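Deoxyhypusine hydroxylase (PDB 4D50) hydroxylates the deoxyhypusine side chain of the translation factor eIF5A with a non-haem diiron centre, completing the hypusine that the factor needs. Local coordinates at residues 88-93 and 118-123; 206-211 and 240-245; 35-40 and 68-73. One frame throughout, in Å; residues are numbered along the deposited sequence. Where two conformers were deposited one is given.

Interaction 1 of 3, residues 88-93 and 118-123. With PER (peroxide ion), chain E.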
# COMPACT_ATOMS: atom_id res chain seq x y z
N GLN A 88 -16.83 0.38 -6.14
CA GLN A 88 -15.74 0.22 -5.15
C GLN A 88 -15.23 1.60 -4.69
O GLN A 88 -15.16 2.50 -5.50
CB GLN A 88 -14.56 -0.60 -5.73
CG GLN A 88 -14.84 -2.04 -6.04
CD GLN A 88 -14.93 -2.95 -4.84
OE1 GLN A 88 -15.11 -4.14 -4.99
NE2 GLN A 88 -14.78 -2.41 -3.67
N GLU A 89 -14.82 1.76 -3.42
CA GLU A 89 -14.27 3.05 -2.93
C GLU A 89 -13.05 3.40 -3.77
O GLU A 89 -12.38 2.48 -4.19
CB GLU A 89 -13.83 2.95 -1.47
CG GLU A 89 -14.95 2.57 -0.46
CD GLU A 89 -15.51 1.13 -0.54
OE1 GLU A 89 -15.00 0.16 -1.23
OE2 GLU A 89 -16.53 0.91 0.15
N PRO A 90 -12.73 4.70 -3.92
CA PRO A 90 -11.49 5.17 -4.60
C PRO A 90 -10.18 4.45 -4.14
O PRO A 90 -9.31 4.12 -4.95
CB PRO A 90 -11.43 6.66 -4.20
CG PRO A 90 -12.84 7.06 -3.98
CD PRO A 90 -13.54 5.85 -3.44
N MET A 91 -10.05 4.30 -2.85
CA MET A 91 -8.90 3.66 -2.22
C MET A 91 -8.75 2.21 -2.73
O MET A 91 -7.62 1.72 -2.91
CB MET A 91 -9.14 3.71 -0.71
CG MET A 91 -8.42 2.78 0.20
SD MET A 91 -9.03 3.24 1.85
CE MET A 91 -7.94 2.22 2.81
N VAL A 92 -9.88 1.56 -2.96
CA VAL A 92 -9.86 0.20 -3.39
C VAL A 92 -9.48 0.17 -4.90
O VAL A 92 -8.66 -0.65 -5.34
CB VAL A 92 -11.21 -0.48 -3.12
CG1 VAL A 92 -11.22 -1.82 -3.75
CG2 VAL A 92 -11.38 -0.67 -1.59
N ARG A 93 -10.09 1.05 -5.69
CA ARG A 93 -9.86 1.07 -7.12
C ARG A 93 -8.44 1.50 -7.38
O ARG A 93 -7.78 0.94 -8.28
CB ARG A 93 -10.89 1.99 -7.87
CG ARG A 93 -12.36 1.50 -7.72
CD ARG A 93 -13.36 2.45 -8.42
NE ARG A 93 -12.97 2.51 -9.83
CZ ARG A 93 -12.90 3.57 -10.62
NH1 ARG A 93 -13.29 4.78 -10.23
NH2 ARG A 93 -12.43 3.41 -11.86
N ASP A 118 -9.64 8.36 -15.63
CA ASP A 118 -10.79 8.08 -14.77
C ASP A 118 -11.22 9.32 -14.06
O ASP A 118 -10.38 10.14 -13.70
CB ASP A 118 -10.42 7.05 -13.70
CG ASP A 118 -11.62 6.45 -13.04
OD1 ASP A 118 -12.21 5.50 -13.61
OD2 ASP A 118 -12.00 6.92 -11.95
N PRO A 119 -12.53 9.50 -13.86
CA PRO A 119 -13.01 10.70 -13.13
C PRO A 119 -12.52 10.87 -11.67
O PRO A 119 -12.48 12.01 -11.19
CB PRO A 119 -14.53 10.57 -13.18
CG PRO A 119 -14.88 9.29 -13.86
CD PRO A 119 -13.63 8.70 -14.44
N VAL A 120 -12.15 9.76 -11.01
CA VAL A 120 -11.72 9.70 -9.60
C VAL A 120 -10.21 9.91 -9.66
O VAL A 120 -9.46 9.11 -10.24
CB VAL A 120 -12.04 8.34 -8.97
CG1 VAL A 120 -11.42 8.22 -7.59
CG2 VAL A 120 -13.57 8.13 -8.89
N ILE A 121 -9.80 11.00 -9.10
CA ILE A 121 -8.44 11.53 -9.27
C ILE A 121 -7.35 10.56 -8.74
O ILE A 121 -6.32 10.36 -9.43
CB ILE A 121 -8.30 12.89 -8.63
CG1 ILE A 121 -6.96 13.50 -8.97
CG2 ILE A 121 -8.49 12.84 -7.09
CD1 ILE A 121 -6.74 13.75 -10.44
N GLU A 122 -7.61 9.95 -7.59
CA GLU A 122 -6.69 8.91 -7.05
C GLU A 122 -6.46 7.80 -8.10
O GLU A 122 -5.35 7.21 -8.26
CB GLU A 122 -7.30 8.20 -5.84
CG GLU A 122 -7.39 9.07 -4.61
CD GLU A 122 -8.59 9.98 -4.55
OE1 GLU A 122 -9.48 9.95 -5.43
OE2 GLU A 122 -8.65 10.72 -3.54
N VAL A 123 -7.52 7.46 -8.80
CA VAL A 123 -7.44 6.32 -9.79
C VAL A 123 -6.65 6.75 -11.04
O VAL A 123 -5.85 6.05 -11.50
CB VAL A 123 -8.85 5.83 -10.20
CG1 VAL A 123 -8.81 4.77 -11.30
CG2 VAL A 123 -9.59 5.29 -8.98
O1 PER E . -4.62 3.13 -0.12
O2 PER E . -4.80 3.65 1.32
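Arg-93 and Asp-118 join the starts of two neighbouring helices of the HEAT-repeat array, 90-103 and 121-140, through an end-on, two-pronged salt bridge. The guanidinium and the carboxylate meet tip to tip, Arg-93 NH2 giving to Asp-118 OD1 at 2.7 Å on an almost straight path and Arg-93 NH1 to Asp-118 OD2 at 3.0 Å. The two planes are turned 55° apart: OD1 lies in the guanidinium plane, yet NH2 stands above the carboxylate. NH1 reaches OD2 on its syn side, tilted out of the carboxylate plane. Asp-118 OD2 has a second donor on its anti side, Val-120 N at 3.0 Å, which makes an Asx turn; the two donors come from opposite faces of the carboxylate. Asp-118 CG lies anti to its backbone N (chi1 -164°), turned so that one carboxylate serves both the turn and the arginine. The remaining guanidinium nitrogen, Arg-93 NE, gives its hydrogen to Leu-83 O of helix 76-84, so all three nitrogens have acceptors. An alanine in place of Asp-118 would probably leave Arg-93 NH1 without its acceptor, Val-120 N without its Asx-turn acceptor, and the guanidinium freer to turn. Apolar groups fill in around the bridge. Val-123 CG2 packs against Arg-93 CB at 3.7 Å and also lies over one guanidinium face, toward the rim, while Val-120 CG2 sits at the edge beside NH1. At the start of helix 90-103, Glu-89 O accepts from both Val-92 N and Arg-93 N. Met-91 leaves this contact for the peroxide pocket, its CE 3.8 Å from peroxide O2 in the conformer given. Pro-90 crosses Val-120 at about a right angle, CB 3.7 Å from Val-120 CG1.

Interaction 2 of 3, residues 206-211 and 240-245; sequences GSALFR and NPMVRH. With FE (Fe (III) ion), chain D; GAI (guanidine), chain H; PER (peroxide ion), chain E.
Two neighbouring helices of the HEAT-like repeats, 208-221 and 241-254, pack their first turns together here, and the second carries an iron ligand of the active site. Ala-208 is the small residue between them, its CB facing the amide of Asn-240, 3.8 Å from ND2. Val-243 CG2 lies 3.5 Å from Ala-208 O, and in the conformer given Met-242 CE touches the same oxygen. The chain of Met-242 runs extended through chi2 and then bends at chi3 (81°), a turn that puts CE against Ala-208 and near Leu-209 CD1. Val-243 CG2 also meets CB of Arg-211, one turn after Ala-208, at 3.8 Å, where the two side chains cross obliquely. Arg-211 then folds back over its own helix start, Ala-208 CA lying over one face of the guanidinium, and its NH2 makes a salt bridge with Glu-239, just before the partner segment. Both helices begin with a side-chain cap. Ser-207 OG accepts from Phe-210 N in a nearly straight bond of 3.2 Å, and Asn-240 OD1 accepts from Met-242 N at 2.8 Å, the donor tilted 22° from the carbonyl plane. A bound guanidine lies by the start of the second helix, held by Thr-238 O. The same helix 241-254 faces the metal site. Met-242 CG comes within 3.3 Å of peroxide O2, so this side chain meets the oxidant midway and the neighbouring helix with its end. His-245 binds iron with His-61 and Glu-246, and Ser-277 OG is hydrogen-bonded to its ND1; this bond and the iron at NE2 together help fix the ring. Two waters and peroxide O2 complete the coordination; His-245 NE2 sits 2.2 Å from the iron, with peroxide O2 at the ring edge, in its plane.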
# COMPACT_ATOMS: atom_id res chain seq x y z
N GLY A 206 1.18 18.14 -2.53
CA GLY A 206 0.60 17.21 -3.52
C GLY A 206 -0.84 16.79 -3.34
O GLY A 206 -1.58 17.32 -2.54
N SER A 207 -1.21 15.81 -4.12
CA SER A 207 -2.52 15.22 -4.08
C SER A 207 -2.63 14.30 -2.87
O SER A 207 -1.63 13.95 -2.25
CB SER A 207 -2.72 14.40 -5.36
OG SER A 207 -1.83 13.29 -5.42
N ALA A 208 -3.85 13.83 -2.62
CA ALA A 208 -4.09 12.83 -1.59
C ALA A 208 -3.32 11.53 -1.88
O ALA A 208 -2.71 10.97 -0.98
CB ALA A 208 -5.59 12.55 -1.47
N LEU A 209 -3.26 11.08 -3.14
CA LEU A 209 -2.46 9.87 -3.47
C LEU A 209 -1.02 10.06 -3.03
O LEU A 209 -0.45 9.20 -2.31
CB LEU A 209 -2.50 9.59 -4.97
CG LEU A 209 -2.11 8.16 -5.32
CD1 LEU A 209 -3.16 7.16 -4.93
CD2 LEU A 209 -1.80 8.05 -6.79
N PHE A 210 -0.41 11.19 -3.44
CA PHE A 210 0.95 11.53 -3.04
C PHE A 210 1.18 11.51 -1.55
O PHE A 210 2.15 10.85 -1.08
CB PHE A 210 1.30 12.94 -3.58
CG PHE A 210 2.68 13.47 -3.18
CD1 PHE A 210 2.84 14.17 -1.98
CD2 PHE A 210 3.79 13.29 -3.97
CE1 PHE A 210 4.04 14.73 -1.64
CE2 PHE A 210 5.06 13.75 -3.55
CZ PHE A 210 5.16 14.48 -2.41
N ARG A 211 0.31 12.16 -0.79
CA ARG A 211 0.45 12.20 0.68
C ARG A 211 0.36 10.80 1.28
O ARG A 211 1.04 10.45 2.25
CB ARG A 211 -0.62 13.09 1.31
CG ARG A 211 -0.29 14.54 1.03
CD ARG A 211 -1.09 15.52 1.89
NE ARG A 211 -2.50 15.32 1.84
CZ ARG A 211 -3.33 15.83 0.90
NH1 ARG A 211 -2.83 16.51 -0.15
NH2 ARG A 211 -4.67 15.63 1.00
N ASN A 240 -7.71 13.76 4.12
CA ASN A 240 -8.36 12.66 3.42
C ASN A 240 -8.24 11.33 4.20
O ASN A 240 -7.18 11.05 4.74
CB ASN A 240 -7.67 12.59 2.06
CG ASN A 240 -8.22 11.52 1.21
OD1 ASN A 240 -8.04 10.36 1.47
ND2 ASN A 240 -8.96 11.89 0.20
N PRO A 241 -9.34 10.57 4.36
CA PRO A 241 -9.33 9.36 5.15
C PRO A 241 -8.30 8.32 4.67
O PRO A 241 -7.67 7.63 5.50
CB PRO A 241 -10.75 8.79 5.01
CG PRO A 241 -11.53 9.83 4.32
CD PRO A 241 -10.70 11.01 3.99
N MET A 242 -8.04 8.28 3.38
CA MET A 242 -7.02 7.38 2.83
C MET A 242 -5.61 7.77 3.34
O MET A 242 -4.79 6.90 3.62
CB MET A 242 -7.08 7.43 1.30
CG MET A 242 -6.01 6.67 0.58
SD MET A 242 -6.18 6.80 -1.21
CE MET A 242 -5.41 8.41 -1.35
N VAL A 243 -5.34 9.07 3.45
CA VAL A 243 -4.07 9.56 4.00
C VAL A 243 -3.99 9.31 5.53
O VAL A 243 -2.96 8.83 6.07
CB VAL A 243 -3.90 11.08 3.81
CG1 VAL A 243 -2.62 11.55 4.45
CG2 VAL A 243 -3.90 11.43 2.28
N ARG A 244 -5.09 9.60 6.19
CA ARG A 244 -5.08 9.38 7.63
C ARG A 244 -4.91 7.90 7.98
O ARG A 244 -4.14 7.54 8.88
CB ARG A 244 -6.31 9.94 8.30
CG ARG A 244 -6.55 11.46 8.12
CD ARG A 244 -7.94 11.86 8.63
NE ARG A 244 -7.92 11.62 10.06
CZ ARG A 244 -8.95 11.24 10.80
NH1 ARG A 244 -10.13 10.98 10.26
NH2 ARG A 244 -8.70 11.00 12.04
N HIS A 245 -5.57 7.04 7.22
CA HIS A 245 -5.34 5.56 7.38
C HIS A 245 -3.89 5.13 7.17
O HIS A 245 -3.35 4.33 7.95
CB HIS A 245 -6.27 4.75 6.48
CG HIS A 245 -5.56 3.74 5.67
ND1 HIS A 245 -5.16 2.53 6.20
CD2 HIS A 245 -5.25 3.70 4.35
CE1 HIS A 245 -4.54 1.84 5.27
NE2 HIS A 245 -4.65 2.48 4.12
FE FE D . -3.59 2.08 2.23
C GAI H . -11.14 15.20 2.84
N1 GAI H . -11.85 14.32 2.32
N2 GAI H . -10.14 15.71 2.11
N3 GAI H . -11.33 15.61 4.10
O1 PER E . -4.62 3.13 -0.12
O2 PER E . -4.80 3.65 1.32
O HOH W 1 -2.12 1.78 0.38
O HOH W 2 -2.26 0.67 3.19

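Interaction 3 of 3, residues 35-40 and 68-73. With GAI (guanidine), chain I.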
# COMPACT_ATOMS: atom_id res chain seq x y z
N THR A 35 -0.59 -14.18 5.21
CA THR A 35 -0.03 -15.51 5.07
C THR A 35 -0.28 -16.00 3.63
O THR A 35 0.64 -16.53 3.01
CB THR A 35 -0.64 -16.46 6.11
OG1 THR A 35 -0.36 -15.90 7.40
CG2 THR A 35 -0.06 -17.91 6.03
N LEU A 36 -1.48 -15.84 3.11
CA LEU A 36 -1.75 -16.24 1.74
C LEU A 36 -0.88 -15.52 0.77
O LEU A 36 -0.53 -16.10 -0.25
CB LEU A 36 -3.20 -16.04 1.36
CG LEU A 36 -4.21 -16.91 2.10
CD1 LEU A 36 -5.63 -16.45 1.74
CD2 LEU A 36 -4.05 -18.38 1.69
N ARG A 37 -0.66 -14.23 1.00
CA ARG A 37 0.22 -13.47 0.13
C ARG A 37 1.59 -14.12 0.02
O ARG A 37 2.17 -14.19 -1.07
CB ARG A 37 0.32 -12.03 0.66
CG ARG A 37 1.21 -11.14 -0.15
CD ARG A 37 2.57 -11.08 0.45
NE ARG A 37 3.57 -10.27 -0.24
CZ ARG A 37 4.30 -10.74 -1.24
NH1 ARG A 37 4.05 -11.93 -1.76
NH2 ARG A 37 5.25 -9.98 -1.80
N GLY A 38 2.12 -14.59 1.16
CA GLY A 38 3.41 -15.28 1.22
C GLY A 38 3.42 -16.65 0.53
O GLY A 38 4.36 -17.01 -0.18
N LEU A 39 2.36 -17.40 0.73
CA LEU A 39 2.27 -18.75 0.17
C LEU A 39 2.10 -18.73 -1.30
O LEU A 39 2.73 -19.50 -2.03
CB LEU A 39 1.16 -19.51 0.86
CG LEU A 39 1.40 -19.79 2.32
CD1 LEU A 39 0.19 -20.40 2.95
CD2 LEU A 39 2.63 -20.70 2.54
N GLY A 40 1.21 -17.86 -1.78
CA GLY A 40 1.06 -17.77 -3.21
C GLY A 40 0.37 -18.97 -3.82
O GLY A 40 -0.06 -19.89 -3.13
N GLY A 68 -1.03 -7.48 -5.96
CA GLY A 68 0.02 -6.75 -6.66
C GLY A 68 1.39 -7.31 -6.30
O GLY A 68 2.24 -7.52 -7.19
N GLN A 69 1.66 -7.35 -5.04
CA GLN A 69 2.97 -7.74 -4.51
C GLN A 69 3.34 -9.18 -4.85
O GLN A 69 4.56 -9.48 -4.95
CB GLN A 69 3.00 -7.49 -2.97
CG GLN A 69 2.78 -6.05 -2.62
CD GLN A 69 3.88 -5.15 -3.05
OE1 GLN A 69 4.99 -5.37 -2.68
NE2 GLN A 69 3.56 -4.09 -3.82
N MET A 70 2.29 -10.03 -5.04
CA MET A 70 2.42 -11.42 -5.43
C MET A 70 3.00 -11.59 -6.84
O MET A 70 3.60 -12.61 -7.16
CB MET A 70 1.14 -12.13 -5.24
CG MET A 70 0.75 -12.29 -3.77
SD MET A 70 -0.96 -12.75 -3.53
CE MET A 70 -0.84 -14.49 -3.71
N GLN A 71 2.80 -10.58 -7.65
CA GLN A 71 3.34 -10.50 -9.03
C GLN A 71 2.89 -11.66 -9.93
O GLN A 71 3.64 -12.05 -10.85
CB GLN A 71 4.82 -10.31 -9.02
CG GLN A 71 5.17 -8.90 -8.49
CD GLN A 71 6.59 -8.53 -8.83
OE1 GLN A 71 7.52 -9.12 -8.30
NE2 GLN A 71 6.76 -7.52 -9.63
N ASP A 72 1.71 -12.21 -9.64
CA ASP A 72 1.20 -13.36 -10.33
C ASP A 72 0.14 -12.91 -11.31
O ASP A 72 -0.95 -12.41 -10.99
CB ASP A 72 0.72 -14.39 -9.34
CG ASP A 72 0.46 -15.75 -9.98
OD1 ASP A 72 0.03 -15.79 -11.14
OD2 ASP A 72 0.70 -16.77 -9.28
N ALA A 73 0.47 -13.08 -12.59
CA ALA A 73 -0.44 -12.62 -13.69
C ALA A 73 -1.83 -13.25 -13.59
O ALA A 73 -2.76 -12.76 -14.16
CB ALA A 73 0.24 -12.90 -15.08
C GAI I . -0.75 -19.08 -10.06
N1 GAI I . -0.72 -18.96 -11.30
N2 GAI I . -1.81 -18.63 -9.39
N3 GAI I . 0.29 -19.62 -9.43
O HOH W 3 6.82 -9.70 -3.71
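Met-70 and Arg-37 slide past each other in opposite directions, CG to CG at 3.8 Å, and carry most of this contact between the ends of helices 26-39 and 57-70. Met-70 CG also rests 3.6 Å from Arg-37 O. Farther out the methionine bends at chi3 (85°), which brings CE to 3.8 Å from Gly-40 CA and the same distance from Leu-36 O, against the closing turn of the first helix. Arg-37 goes the other way. Its CG is anti to the backbone N (chi1 180°), the chain bends at chi2, and its guanidinium lies over the last turn of helix 57-70, with Gln-69 CB and Met-70 N over one face. A water links the two sides, accepting from Arg-37 NH2 and donating to Gln-69 O at 2.6 Å. The amide of Gln-69 turns away, where Val-152 N donates to its OE1. Each helix is followed by a residue with positive phi, Gly-40 and Gln-71. Beyond the second, Asp-72 OD1 accepts from Arg-74 N. Helix 42-50 lies against the joint, its Ile-45 and Ile-48 touching Met-70, while Leu-36 packs down onto the N-terminal helix 3-20.

How the interactions relate
Interactions 1 and 2 each join the starts of two neighbouring helices, whereas interaction 3 joins two helix ends. All three are partly buried, but the first two touch the peroxide and each other: in the conformers given, Met-91 CE lies 3.4 Å from His-245 CD2, and Glu-122 CG packs on Met-242 CE. They lie in different HEAT ranges, so the peroxide sits where the two meet. Interaction 3 lies about 23 Å from interaction 1 and, across the chain's centre, 25 Å from interaction 2, centre to centre. Chemistry differs too: a direct salt bridge crosses in interaction 1, apolar packing beside iron in interaction 2, methionine packing and a water bridge in interaction 3.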